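Local coordinates for protein Can2 (Sulfobacillus thermosulfidooxidans, PDB 7BDV) that binds the cyclic tetra-adenylate signal through CARF domains and acts as a dual-specificity nuclease that potentiates type III CRISPR defence, at residues Gln145-Tyr150 / Asn317-Ile322; His284-Val289 / Lys323-Phe328. All coordinates share one frame; numbering follows the deposited sequence.

Interaction 1. Residues Gln145-Tyr150 / Asn317-Ile322; sequences QYLACY and NRVAGI
The C-terminal part of helix 306-320, in the endonuclease domain, and the turn after it meet Y146 and L147 of helix 143-148 and Y150 just after it in a buried contact. The one direct hydrogen bond between the two segments runs from Y146 OH to A320 O, short at 2.5 Å. The C=O...OH angle is 138° and the donor is tilted 17° from the carbonyl plane, while the carbonyl sits at the edge of the Y146 ring. Y146 CG is anti to the backbone N (chi1 -172°), and the far end of the ring comes nearer, CE1 and OH meeting A320 O. Y150 behaves differently: one face of its ring receives the A320-G321 peptide, with G321 N 3.8 Å above the plane and offset toward the rim. Its hydroxyl is bonded to H21 ND1 and to a water 3.0 Å from Y150 OH, which in turn gives a weak bond to A320 O. An adenine base of the bound RNA also packs on Y150. L147 and V319 lie side by side and point the same way, CD2 of L147 being 3.5 Å from CG1 of V319. At G321 the chain leaves the helix with positive phi, and its CA meets Y150 OH at 3.5 Å.

Interaction 2. Residues His284-Val289 / Lys323-Phe328; sequences HNKLHV and KGKSMF. With nucleotides of chain E.
H288 and K325 lie side by side and point the same way from two parallel strands of a beta-alpha-beta unit. K325 CB stands 4.1 Å over one face of the H288 ring, toward its rim, and the chain bends at chi3 (74°), which places CE 3.6 Å from H288 NE2. K325 NZ donates to H288 NE2 at 3.2 Å, tilted 30° from the ring plane, and also bonds to W363 O. H288 ND1 donates to K286 O at 2.9 Å, nearly in the ring plane, so bonds at both nitrogens help to fix the rotation of the imidazole, on which F281 stacks and which W363 meets edge-to-face. K286 crosses K325 obliquely, CD to CD at 4.0 Å, but its NZ turns to S121 O. In the loop from helix 306-320, K323 packs on the bound nucleotide, its CG 3.3 Å from N1 of the adenine base of A1 of chain E. Backbone hydrogen bonds of the parallel pair run from K325 N to L287 O, V289 N to K325 O and M327 N to V289 O. Strand 347-350 pairs with the other edge of strand 325-329, while L287 and S326 pack on helix 306-320 and M327 on helix 356-365.

Overall arrangement
The centres of the two contacts lie 10 Å apart, and their segments alternate along the chain: 145-150, 284-289, 317-322, 323-328. Helix 306-320, whose end belongs to interaction 1, is the connection between the two strands of interaction 2, and residues 317-328 pass without a break from one contact to the other. Y146 links them directly, its CE2 lying 3.5 Å from N285 O, and A320 CB packs against CD2 of L287. Both contacts also reach the bound nucleotides. The arrangement thus joins a helix that follows the CARF sheet in the chain to the core sheet of the endonuclease domain, with bound nucleotide, residues 145-150 and that sheet all close together.

Interaction 1. Residues Gln145-Tyr150 / Asn317-Ile322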
# COMPACT_ATOMS: atom_id res chain seq x y z
N GLN A 145 -8.79 -4.96 18.81
CA GLN A 145 -8.10 -3.70 19.15
C GLN A 145 -7.24 -3.26 17.96
O GLN A 145 -7.18 -2.08 17.65
CB GLN A 145 -7.22 -3.93 20.38
CG GLN A 145 -8.03 -4.24 21.65
CD GLN A 145 -7.14 -4.61 22.81
OE1 GLN A 145 -6.08 -5.24 22.66
NE2 GLN A 145 -7.60 -4.23 23.99
N TYR A 146 -6.55 -4.20 17.34
CA TYR A 146 -5.65 -3.90 16.20
C TYR A 146 -6.50 -3.25 15.12
O TYR A 146 -6.17 -2.12 14.70
CB TYR A 146 -4.91 -5.17 15.77
CG TYR A 146 -3.84 -4.91 14.75
CD1 TYR A 146 -4.17 -4.52 13.46
CD2 TYR A 146 -2.52 -5.08 15.07
CE1 TYR A 146 -3.17 -4.28 12.52
CE2 TYR A 146 -1.51 -4.86 14.15
CZ TYR A 146 -1.84 -4.45 12.86
OH TYR A 146 -0.85 -4.26 11.95
N LEU A 147 -7.58 -3.90 14.70
CA LEU A 147 -8.48 -3.42 13.61
C LEU A 147 -9.09 -2.07 13.98
O LEU A 147 -9.16 -1.22 13.08
CB LEU A 147 -9.55 -4.46 13.32
CG LEU A 147 -9.06 -5.76 12.67
CD1 LEU A 147 -10.22 -6.71 12.52
CD2 LEU A 147 -8.40 -5.52 11.33
N ALA A 148 -9.46 -1.86 15.25
CA ALA A 148 -10.00 -0.57 15.75
C ALA A 148 -9.02 0.59 15.46
O ALA A 148 -9.47 1.68 15.13
CB ALA A 148 -10.29 -0.65 17.23
N CYS A 149 -7.72 0.38 15.57
CA CYS A 149 -6.72 1.45 15.31
C CYS A 149 -6.80 1.93 13.86
O CYS A 149 -6.37 3.09 13.62
CB CYS A 149 -5.29 0.97 15.57
SG CYS A 149 -4.95 0.60 17.30
N TYR A 150 -7.31 1.10 12.95
CA TYR A 150 -7.44 1.43 11.49
C TYR A 150 -8.92 1.64 11.13
O TYR A 150 -9.25 1.75 9.95
CB TYR A 150 -6.76 0.32 10.69
CG TYR A 150 -5.27 0.31 10.88
CD1 TYR A 150 -4.48 1.22 10.21
CD2 TYR A 150 -4.65 -0.57 11.76
CE1 TYR A 150 -3.11 1.27 10.41
CE2 TYR A 150 -3.27 -0.57 11.93
CZ TYR A 150 -2.51 0.36 11.26
OH TYR A 150 -1.15 0.43 11.43
N ASN A 317 -2.59 -3.31 3.38
CA ASN A 317 -2.04 -1.98 3.72
C ASN A 317 -3.13 -1.14 4.42
O ASN A 317 -2.78 -0.44 5.38
CB ASN A 317 -1.41 -1.32 2.49
CG ASN A 317 -0.03 -1.86 2.18
N ARG A 318 -4.38 -1.20 3.98
CA ARG A 318 -5.49 -0.42 4.60
C ARG A 318 -5.88 -1.03 5.97
O ARG A 318 -6.10 -0.25 6.92
CB ARG A 318 -6.66 -0.33 3.62
CG ARG A 318 -7.57 0.88 3.79
CD ARG A 318 -6.98 2.20 3.32
NE ARG A 318 -6.41 2.13 1.97
CZ ARG A 318 -5.69 3.10 1.41
NH1 ARG A 318 -5.41 4.21 2.07
NH2 ARG A 318 -5.24 2.95 0.17
N VAL A 319 -5.91 -2.35 6.10
CA VAL A 319 -6.52 -3.05 7.27
C VAL A 319 -5.48 -3.23 8.38
O VAL A 319 -5.86 -3.18 9.56
CB VAL A 319 -7.11 -4.40 6.83
CG1 VAL A 319 -7.27 -5.41 7.97
CG2 VAL A 319 -8.41 -4.16 6.07
N ALA A 320 -4.24 -3.51 7.99
CA ALA A 320 -3.15 -3.95 8.87
C ALA A 320 -2.04 -2.89 8.95
O ALA A 320 -1.15 -3.07 9.77
CB ALA A 320 -2.62 -5.27 8.35
N GLY A 321 -2.09 -1.83 8.13
CA GLY A 321 -1.10 -0.75 8.14
C GLY A 321 0.26 -1.22 7.63
O GLY A 321 0.34 -2.33 7.14
N ILE A 322 1.30 -0.42 7.82
CA ILE A 322 2.61 -0.57 7.12
C ILE A 322 3.39 -1.72 7.77
O ILE A 322 4.18 -2.35 7.06
CB ILE A 322 3.40 0.76 7.07
CG1 ILE A 322 4.67 0.61 6.21
CG2 ILE A 322 3.70 1.31 8.46
CD1 ILE A 322 5.41 1.89 5.87
O HOH W 1 1.36 -1.20 11.02

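Interaction 2. Residues His284-Val289 / Lys323-Phe328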
# COMPACT_ATOMS: atom_id res chain seq x y z
N HIS A 284 3.47 -11.29 17.73
CA HIS A 284 4.34 -10.16 18.13
C HIS A 284 3.64 -8.85 17.80
O HIS A 284 4.30 -7.96 17.24
CB HIS A 284 5.72 -10.32 17.45
CG HIS A 284 6.50 -11.48 17.97
ND1 HIS A 284 7.72 -11.85 17.43
CD2 HIS A 284 6.24 -12.34 18.98
CE1 HIS A 284 8.18 -12.89 18.09
NE2 HIS A 284 7.27 -13.22 19.04
N ASN A 285 2.34 -8.75 18.07
CA ASN A 285 1.55 -7.50 17.93
C ASN A 285 1.45 -7.04 16.47
O ASN A 285 1.12 -5.89 16.26
CB ASN A 285 2.16 -6.39 18.78
CG ASN A 285 2.14 -6.77 20.24
OD1 ASN A 285 1.10 -7.19 20.74
ND2 ASN A 285 3.30 -6.72 20.89
N LYS A 286 1.71 -7.92 15.50
CA LYS A 286 1.57 -7.60 14.06
C LYS A 286 0.48 -8.48 13.45
O LYS A 286 0.49 -9.71 13.75
CB LYS A 286 2.90 -7.86 13.35
CG LYS A 286 4.03 -6.93 13.72
CD LYS A 286 5.26 -7.23 12.88
CE LYS A 286 6.54 -6.63 13.40
NZ LYS A 286 7.13 -7.50 14.45
N LEU A 287 -0.43 -7.88 12.67
CA LEU A 287 -1.49 -8.66 12.01
C LEU A 287 -0.89 -9.37 10.79
O LEU A 287 -0.20 -8.72 10.00
CB LEU A 287 -2.66 -7.77 11.65
CG LEU A 287 -3.92 -8.52 11.24
CD1 LEU A 287 -4.50 -9.26 12.43
CD2 LEU A 287 -4.94 -7.56 10.68
N HIS A 288 -1.14 -10.66 10.72
CA HIS A 288 -0.70 -11.58 9.64
C HIS A 288 -1.94 -11.98 8.86
O HIS A 288 -2.90 -12.47 9.48
CB HIS A 288 0.04 -12.77 10.24
CG HIS A 288 1.37 -12.49 10.83
ND1 HIS A 288 1.52 -11.74 11.98
CD2 HIS A 288 2.61 -12.93 10.50
CE1 HIS A 288 2.81 -11.68 12.29
NE2 HIS A 288 3.50 -12.40 11.39
N VAL A 289 -1.93 -11.76 7.54
CA VAL A 289 -3.03 -12.13 6.61
C VAL A 289 -2.48 -13.14 5.60
O VAL A 289 -1.45 -12.84 4.95
CB VAL A 289 -3.59 -10.86 5.96
CG1 VAL A 289 -4.72 -11.14 4.98
CG2 VAL A 289 -4.04 -9.84 7.02
N LYS A 323 3.14 -2.02 9.05
CA LYS A 323 3.84 -3.11 9.79
C LYS A 323 3.07 -4.44 9.68
O LYS A 323 3.56 -5.46 10.23
CB LYS A 323 4.05 -2.74 11.26
CG LYS A 323 4.84 -1.47 11.51
CD LYS A 323 6.19 -1.45 10.83
CE LYS A 323 7.05 -0.30 11.32
NZ LYS A 323 8.48 -0.69 11.38
N GLY A 324 1.88 -4.44 9.08
CA GLY A 324 1.09 -5.65 8.80
C GLY A 324 1.81 -6.54 7.80
O GLY A 324 2.63 -6.01 7.02
N LYS A 325 1.57 -7.85 7.84
CA LYS A 325 2.32 -8.86 7.05
C LYS A 325 1.33 -9.71 6.27
O LYS A 325 0.32 -10.13 6.85
CB LYS A 325 3.20 -9.70 7.98
CG LYS A 325 4.39 -8.94 8.54
CD LYS A 325 5.07 -9.60 9.68
CE LYS A 325 5.90 -10.79 9.24
NZ LYS A 325 6.39 -11.50 10.45
N SER A 326 1.61 -9.94 4.99
CA SER A 326 0.71 -10.63 4.04
C SER A 326 1.47 -11.78 3.39
O SER A 326 2.66 -11.69 3.12
CB SER A 326 0.16 -9.66 3.04
OG SER A 326 1.22 -9.03 2.32
N MSE A 327 0.78 -12.90 3.19
CA MSE A 327 1.36 -14.04 2.49
C MSE A 327 0.36 -14.54 1.46
O MSE A 327 -0.84 -14.51 1.69
CB MSE A 327 1.67 -15.18 3.45
CG MSE A 327 1.95 -16.49 2.73
SE MSE A 327 2.54 -17.86 3.95
CE MSE A 327 4.51 -17.72 3.94
N PHE A 328 0.90 -14.99 0.32
CA PHE A 328 0.10 -15.63 -0.71
C PHE A 328 0.52 -17.08 -0.80
O PHE A 328 1.68 -17.37 -1.16
CB PHE A 328 0.22 -14.84 -2.02
CG PHE A 328 -0.55 -15.41 -3.18
CD1 PHE A 328 -1.73 -16.11 -2.99
CD2 PHE A 328 -0.13 -15.21 -4.48
CE1 PHE A 328 -2.45 -16.61 -4.06
CE2 PHE A 328 -0.86 -15.70 -5.56
CZ PHE A 328 -2.01 -16.40 -5.34
P A E 1 3.26 7.74 11.51
OP1 A E 1 1.90 7.53 12.15
OP2 A E 1 3.35 6.92 10.23
O5' A E 1 4.40 7.31 12.53
C5' A E 1 4.32 6.00 13.06
C4' A E 1 5.64 5.70 13.70
O4' A E 1 5.48 4.57 14.58
C3' A E 1 6.76 5.29 12.74
O3' A E 1 7.99 5.48 13.39
C2' A E 1 6.59 3.79 12.68
O2' A E 1 7.78 3.16 12.27
C1' A E 1 6.33 3.53 14.17
N9 A E 1 5.69 2.32 14.56
C8 A E 1 6.03 1.60 15.67
N7 A E 1 5.28 0.55 15.84
C5 A E 1 4.38 0.60 14.80
C6 A E 1 3.31 -0.23 14.44
N6 A E 1 2.95 -1.31 15.12
N1 A E 1 2.59 0.13 13.36
C2 A E 1 2.94 1.21 12.68
N3 A E 1 3.94 2.04 12.90
C4 A E 1 4.61 1.70 14.00